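Alanine racemase, biosynthetic (Pseudomonas aeruginosa PAO1, PDB 6A2F) is a dimeric, pyridoxal phosphate-bearing enzyme of the alanine racemase family, joining a TIM-barrel domain to a mostly beta C-terminal domain. Local coordinates at residues 299-302 against 303-306; 69-72 against 73-76; 99-102 against 103-107. All blocks are in the same frame, centred on the assembly; numbering follows the deposited sequence.

Contact 1: 299-302 against 303-306; sequences RVSM and DMLA. With DLY (D-lysine), chain D.
Ser301 and Asp303 meet on a single oxygen of the bound D-lysine. The hydroxyl OG of Ser301 donates a hydrogen bond to OXT of the ligand at 2.6 Å, and the backbone N of Asp303 donates a second to the same OXT at 3.0 Å, almost straight at 167°. Two donors thus grip one carboxylate oxygen, and Met304 supplies an apolar lid: its CE lies over the face of the carboxylate, 3.2 Å from the ligand atom C. The bend at the end of the Met304 chain (chi3 -74°) swings the methyl there, a task suited to a long, flexible, uncharged side chain. From the other flank, CB of Met302 rests 3.6 Å from CD of the ligand.

Behind this first shell, the chain reverses direction through Met302 and Asp303, whose backbone angles are those of a type I turn. The ends of the turn are tied by Ser301 N donating to Met304 O at 3.0 Å, which probably helps set the spacing of hydroxyl and amide. CB of Met304 also packs 3.6 Å from OG of Ser301, while OG has a second partner in Arg130 of the second subunit. The carboxylate of Asp303 is held by a salt bridge from its OD1 to Arg351, an acidic group well matched to that arginine.

Tyr273 OH adds a further hydrogen bond to the ligand. The turn connects the antiparallel strands 292-296 and 305-308, and beyond it Leu305 pairs through its backbone with Val269 of strand 264-269, so the ligand-binding loop is rooted in the mixed sheet of the C-terminal domain.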
loop_
_atom_site.group_PDB
_atom_site.type_symbol
_atom_site.label_atom_id
_atom_site.label_comp_id
_atom_site.label_asym_id
_atom_site.label_seq_id
_atom_site.Cartn_x
_atom_site.Cartn_y
_atom_site.Cartn_z
ATOM N N ARG A 299 -0.375 -11.029 14.500
ATOM C CA ARG A 299 -0.454 -9.787 13.732
ATOM C C ARG A 299 0.657 -9.717 12.695
ATOM O O ARG A 299 1.806 -10.045 12.981
ATOM C CB ARG A 299 -0.342 -8.557 14.642
ATOM C CG ARG A 299 -1.552 -8.262 15.518
ATOM C CD ARG A 299 -1.612 -6.772 15.843
ATOM N NE ARG A 299 -2.441 -6.440 17.005
ATOM C CZ ARG A 299 -3.776 -6.487 17.029
ATOM N NH1 ARG A 299 -4.466 -6.884 15.956
ATOM N NH2 ARG A 299 -4.429 -6.152 18.139
ATOM N N VAL A 300 0.296 -9.298 11.487
ATOM C CA VAL A 300 1.272 -8.956 10.464
ATOM C C VAL A 300 1.992 -7.683 10.918
ATOM O O VAL A 300 1.357 -6.729 11.381
ATOM C CB VAL A 300 0.590 -8.746 9.088
ATOM C CG1 VAL A 300 1.600 -8.358 8.018
ATOM C CG2 VAL A 300 -0.160 -10.004 8.663
ATOM N N SER A 301 3.314 -7.680 10.815
ATOM C CA SER A 301 4.086 -6.480 11.102
ATOM C C SER A 301 4.598 -5.840 9.801
ATOM O O SER A 301 4.212 -6.264 8.706
ATOM C CB SER A 301 5.209 -6.789 12.087
ATOM O OG SER A 301 6.197 -7.615 11.511
ATOM N N MET A 302 5.435 -4.812 9.921
ATOM C CA MET A 302 5.860 -4.013 8.766
ATOM C C MET A 302 6.617 -4.819 7.705
ATOM O O MET A 302 6.358 -4.678 6.507
ATOM C CB MET A 302 6.697 -2.816 9.231
ATOM C CG MET A 302 7.041 -1.804 8.150
ATOM S SD MET A 302 7.715 -0.258 8.792
ATOM C CE MET A 302 6.234 0.458 9.502
ATOM N N ASP A 303 7.577 -5.614 8.139
ATOM C CA ASP A 303 8.363 -6.393 7.210
ATOM C C ASP A 303 8.200 -7.894 7.364
ATOM O O ASP A 303 8.755 -8.651 6.583
ATOM C CB ASP A 303 9.838 -6.014 7.363
ATOM C CG ASP A 303 10.049 -4.520 7.424
ATOM O OD1 ASP A 303 10.051 -3.886 6.361
ATOM O OD2 ASP A 303 10.218 -3.976 8.526
ATOM N N MET A 304 7.485 -8.321 8.397
ATOM C CA MET A 304 7.363 -9.747 8.676
ATOM C C MET A 304 5.955 -10.281 8.889
ATOM O O MET A 304 5.041 -9.559 9.268
ATOM C CB MET A 304 8.244 -10.118 9.874
ATOM C CG MET A 304 9.731 -9.939 9.620
ATOM S SD MET A 304 10.750 -10.046 11.101
ATOM C CE MET A 304 10.394 -8.486 11.894
ATOM N N LEU A 305 5.806 -11.571 8.605
ATOM C CA LEU A 305 4.547 -12.283 8.764
ATOM C C LEU A 305 4.837 -13.641 9.394
ATOM O O LEU A 305 5.915 -14.202 9.203
ATOM C CB LEU A 305 3.854 -12.458 7.411
ATOM C CG LEU A 305 2.933 -13.673 7.263
ATOM C CD1 LEU A 305 2.175 -13.614 5.945
ATOM C CD2 LEU A 305 3.720 -14.970 7.377
ATOM N N ALA A 306 3.875 -14.167 10.143
ATOM C CA ALA A 306 4.043 -15.465 10.800
ATOM C C ALA A 306 2.980 -16.473 10.380
ATOM O O ALA A 306 1.828 -16.118 10.172
ATOM C CB ALA A 306 4.065 -15.304 12.312
HETATM N N DLY D . 8.734 -6.594 13.983
HETATM C CA DLY D . 8.754 -5.322 13.197
HETATM C C DLY D . 9.068 -5.581 11.742
HETATM O O DLY D . 10.098 -5.146 11.229
HETATM C CB DLY D . 7.395 -4.641 13.322
HETATM C CG DLY D . 7.475 -3.118 13.369
HETATM C CD DLY D . 6.228 -2.490 12.759
HETATM C CE DLY D . 5.078 -2.411 13.757
HETATM N NZ DLY D . 3.921 -3.054 13.171
HETATM O OXT DLY D . 8.317 -6.229 11.010
#

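Contact 2: 69-72 against 73-76; sequences ALHA and SARI
His71, Ser73 and Ala74 fold onto one another, with the imidazole of His71 as the common surface. The backbone N of Ser73 donates a hydrogen bond to ND1 of His71; it is fairly long at 3.3 Å and bent to 150°, but the donor lies almost in the ring plane, so the ring is met squarely at its edge. The side chain of Ser73 comes to the same rim, where its OG is 3.2 Å from CE1 of His71. A small polar residue fits here, at an exposed corner beside a heteroaromatic edge.

Ala74 uses a different surface of the ring. Its methyl stands over one face in a CH-pi contact, with CB 3.5 Å from the centroid of the His71 ring and 12° off the ring normal. The short side chain allows the backbone to pass close by while still laying a C-H group on the pi system. Both approaches depend on His71 having CG anti to its own backbone nitrogen (chi1 -159°), which carries the ring forward along the chain and across the turn. Edge and face are therefore held by two successive residues, which together probably limit the rotation of the imidazole; His50 adds a ring stack.

Ala72 and Ser73 have the backbone angles of a type I turn, so the chain reverses just after helix 61-70. Arg68 reaches from that helix to bind the carbonyl oxygens of His71 and Ala74. The arrangement is a tight helix-to-strand connection within a beta-alpha-beta unit, strand 55-58, helix 61-70 and strand 75-78, as repeated round a TIM barrel.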
loop_
_atom_site.group_PDB
_atom_site.type_symbol
_atom_site.label_atom_id
_atom_site.label_comp_id
_atom_site.label_asym_id
_atom_site.label_seq_id
_atom_site.Cartn_x
_atom_site.Cartn_y
_atom_site.Cartn_z
ATOM N N ALA A 69 4.880 7.696 -24.224
ATOM C CA ALA A 69 6.320 7.526 -24.392
ATOM C C ALA A 69 6.633 6.162 -24.995
ATOM O O ALA A 69 7.556 6.033 -25.791
ATOM C CB ALA A 69 7.039 7.703 -23.063
ATOM N N LEU A 70 5.846 5.153 -24.621
ATOM C CA LEU A 70 6.073 3.780 -25.071
ATOM C C LEU A 70 5.380 3.449 -26.389
ATOM O O LEU A 70 5.878 2.623 -27.155
ATOM C CB LEU A 70 5.668 2.783 -23.987
ATOM C CG LEU A 70 6.588 2.768 -22.760
ATOM C CD1 LEU A 70 5.856 2.208 -21.551
ATOM C CD2 LEU A 70 7.872 1.990 -23.018
ATOM N N HIS A 71 4.240 4.093 -26.642
ATOM C CA HIS A 71 3.468 3.887 -27.870
ATOM C C HIS A 71 3.053 5.223 -28.467
ATOM O O HIS A 71 2.255 5.957 -27.882
ATOM C CB HIS A 71 2.228 3.026 -27.602
ATOM C CG HIS A 71 1.670 2.369 -28.827
ATOM N ND1 HIS A 71 1.398 3.060 -29.989
ATOM C CD2 HIS A 71 1.325 1.082 -29.066
ATOM C CE1 HIS A 71 0.912 2.226 -30.891
ATOM N NE2 HIS A 71 0.858 1.020 -30.357
ATOM N N ALA A 72 3.586 5.514 -29.648
ATOM C CA ALA A 72 3.442 6.823 -30.282
ATOM C C ALA A 72 2.044 7.106 -30.832
ATOM O O ALA A 72 1.610 8.264 -30.866
ATOM C CB ALA A 72 4.482 6.989 -31.381
ATOM N N SER A 73 1.336 6.060 -31.254
ATOM C CA SER A 73 0.083 6.250 -31.992
ATOM C C SER A 73 -1.186 5.730 -31.306
ATOM O O SER A 73 -2.293 6.064 -31.729
ATOM C CB SER A 73 0.204 5.640 -33.388
ATOM O OG SER A 73 0.681 4.313 -33.303
ATOM N N ALA A 74 -1.034 4.919 -30.263
ATOM C CA ALA A 74 -2.189 4.280 -29.635
ATOM C C ALA A 74 -3.163 5.279 -29.009
ATOM O O ALA A 74 -2.764 6.357 -28.540
ATOM C CB ALA A 74 -1.744 3.263 -28.601
ATOM N N ARG A 75 -4.442 4.911 -29.021
ATOM C CA ARG A 75 -5.477 5.656 -28.318
ATOM C C ARG A 75 -5.241 5.555 -26.801
ATOM O O ARG A 75 -5.126 4.458 -26.255
ATOM C CB ARG A 75 -6.863 5.111 -28.685
ATOM C CG ARG A 75 -8.019 6.000 -28.254
ATOM C CD ARG A 75 -9.359 5.285 -28.351
ATOM N NE ARG A 75 -9.917 5.249 -29.710
ATOM C CZ ARG A 75 -10.858 6.072 -30.169
ATOM N NH1 ARG A 75 -11.351 7.033 -29.393
ATOM N NH2 ARG A 75 -11.307 5.939 -31.409
ATOM N N ILE A 76 -5.132 6.707 -26.144
ATOM C CA ILE A 76 -5.004 6.763 -24.684
ATOM C C ILE A 76 -6.136 7.608 -24.090
ATOM O O ILE A 76 -6.257 8.799 -24.375
ATOM C CB ILE A 76 -3.629 7.311 -24.220
ATOM C CG1 ILE A 76 -2.467 6.563 -24.892
ATOM C CG2 ILE A 76 -3.508 7.220 -22.702
ATOM C CD1 ILE A 76 -1.123 7.251 -24.763
#

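Contact 3: 99-102 against 103-107; sequences VIQG and AEQGE
Gln105 reaches back from the first turn of its helix to the backbone of Gln101, where OE1 of Gln105 accepts a hydrogen bond from N of Gln101 at 2.8 Å. The donor nitrogen lies nearly in line with the C=O bond of the Gln105 amide (C=O...N 161°), though the N-H itself is bent, at 146°. An extended chain with CG anti to the backbone N (chi1 -172°) spans the gap, and glutamine suits the place because its amide both accepts and donates: NE2 gives hydrogen bonds to the carbonyl oxygens of Glu80 and Cys82. With bonds at both ends, the amide is fixed against rotation.

The second tie is backbone alone. N of Gly106 donates to O of Gly102 at 2.9 Å, the i to i+4 bond in which the N-cap residue Gly102 is the acceptor, opening the helical series. Gly102, still extended, is the last residue before the helix.

Apolar packing surrounds these ties. CG2 of Ile100 sits 3.5 Å from CA of Gly106, a close approach that the bare glycine backbone permits. The branched Ile100 also touches Val120, Leu122, Phe133 and Leu145, filling the hydrophobic layer between sheet and helices. Farther out, Glu104 packs on Val317 of the second subunit.

Strand 98-100, one of the parallel strands of the barrel, lies beside strand 118-123, and helix 103-112 makes the crossover between them in a beta-alpha-beta unit.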
loop_
_atom_site.group_PDB
_atom_site.type_symbol
_atom_site.label_atom_id
_atom_site.label_comp_id
_atom_site.label_asym_id
_atom_site.label_seq_id
_atom_site.Cartn_x
_atom_site.Cartn_y
_atom_site.Cartn_z
ATOM N N VAL A 99 -11.972 13.169 -21.140
ATOM C CA VAL A 99 -13.265 12.971 -20.510
ATOM C C VAL A 99 -13.745 14.307 -19.935
ATOM O O VAL A 99 -12.955 15.067 -19.361
ATOM C CB VAL A 99 -13.206 11.872 -19.416
ATOM C CG1 VAL A 99 -14.307 12.048 -18.383
ATOM C CG2 VAL A 99 -13.301 10.488 -20.041
ATOM N N ILE A 100 -15.033 14.595 -20.127
ATOM C CA ILE A 100 -15.703 15.700 -19.434
ATOM C C ILE A 100 -16.836 15.154 -18.548
ATOM O O ILE A 100 -17.765 14.518 -19.043
ATOM C CB ILE A 100 -16.216 16.781 -20.415
ATOM C CG1 ILE A 100 -15.043 17.416 -21.169
ATOM C CG2 ILE A 100 -17.006 17.846 -19.667
ATOM C CD1 ILE A 100 -15.444 18.281 -22.344
ATOM N N GLN A 101 -16.730 15.415 -17.242
ATOM C CA GLN A 101 -17.627 14.862 -16.213
ATOM C C GLN A 101 -18.478 15.912 -15.532
ATOM O O GLN A 101 -19.523 15.589 -14.976
ATOM C CB GLN A 101 -16.820 14.226 -15.087
ATOM C CG GLN A 101 -15.883 13.126 -15.502
ATOM C CD GLN A 101 -14.773 12.909 -14.497
ATOM O OE1 GLN A 101 -14.436 13.797 -13.708
ATOM N NE2 GLN A 101 -14.189 11.723 -14.527
ATOM N N GLY A 102 -17.997 17.153 -15.518
ATOM C CA GLY A 102 -18.630 18.214 -14.747
ATOM C C GLY A 102 -18.590 19.546 -15.460
ATOM O O GLY A 102 -17.860 19.713 -16.439
ATOM N N ALA A 103 -19.388 20.490 -14.965
ATOM C CA ALA A 103 -19.488 21.821 -15.560
ATOM C C ALA A 103 -18.134 22.540 -15.516
ATOM O O ALA A 103 -17.692 23.106 -16.524
ATOM C CB ALA A 103 -20.571 22.639 -14.864
ATOM N N GLU A 104 -17.474 22.488 -14.359
ATOM C CA GLU A 104 -16.177 23.143 -14.181
ATOM C C GLU A 104 -15.158 22.617 -15.199
ATOM O O GLU A 104 -14.526 23.399 -15.914
ATOM C CB GLU A 104 -15.661 22.978 -12.740
ATOM C CG GLU A 104 -16.583 23.526 -11.650
ATOM C CD GLU A 104 -17.705 22.563 -11.253
ATOM O OE1 GLU A 104 -17.619 21.351 -11.561
ATOM O OE2 GLU A 104 -18.684 23.021 -10.619
ATOM N N GLN A 105 -15.032 21.292 -15.277
ATOM C CA GLN A 105 -14.121 20.635 -16.213
ATOM C C GLN A 105 -14.459 20.963 -17.668
ATOM O O GLN A 105 -13.576 21.305 -18.453
ATOM C CB GLN A 105 -14.148 19.122 -15.993
ATOM C CG GLN A 105 -13.102 18.347 -16.771
ATOM C CD GLN A 105 -13.105 16.878 -16.417
ATOM O OE1 GLN A 105 -14.108 16.187 -16.590
ATOM N NE2 GLN A 105 -11.976 16.387 -15.920
ATOM N N GLY A 106 -15.737 20.856 -18.018
ATOM C CA GLY A 106 -16.204 21.196 -19.366
ATOM C C GLY A 106 -15.873 22.621 -19.767
ATOM O O GLY A 106 -15.488 22.886 -20.911
ATOM N N GLU A 107 -16.008 23.533 -18.809
ATOM C CA GLU A 107 -15.692 24.938 -19.020
ATOM C C GLU A 107 -14.179 25.125 -19.210
ATOM O O GLU A 107 -13.744 25.971 -19.999
ATOM C CB GLU A 107 -16.224 25.775 -17.850
ATOM C CG GLU A 107 -16.857 27.099 -18.253
ATOM C CD GLU A 107 -17.984 26.950 -19.268
ATOM O OE1 GLU A 107 -19.088 26.496 -18.892
ATOM O OE2 GLU A 107 -17.768 27.305 -20.447
#

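Along the chain, contact 2 comes first, then contact 3, and contact 1 last. Contacts 2 and 3 both lie in the N-terminal TIM-barrel domain, their centres about 24 Å apart and their nearest atoms about 8 Å. They mark opposite kinds of junction: 69-76 leads from helix to strand, 99-107 from strand to helix, and strands 75-78 and 98-100 are successive parallel strands of the barrel, linked by a backbone bond between Ile76 and Asp97. Contact 1 belongs to the C-terminal domain, its centre about 41 Å from that of contact 2 and 44 Å from that of contact 3. Its D-lysine-binding turn instead meets Arg130 and the modified Lys34 of the second subunit's barrel, so the site there is shared across the dimer.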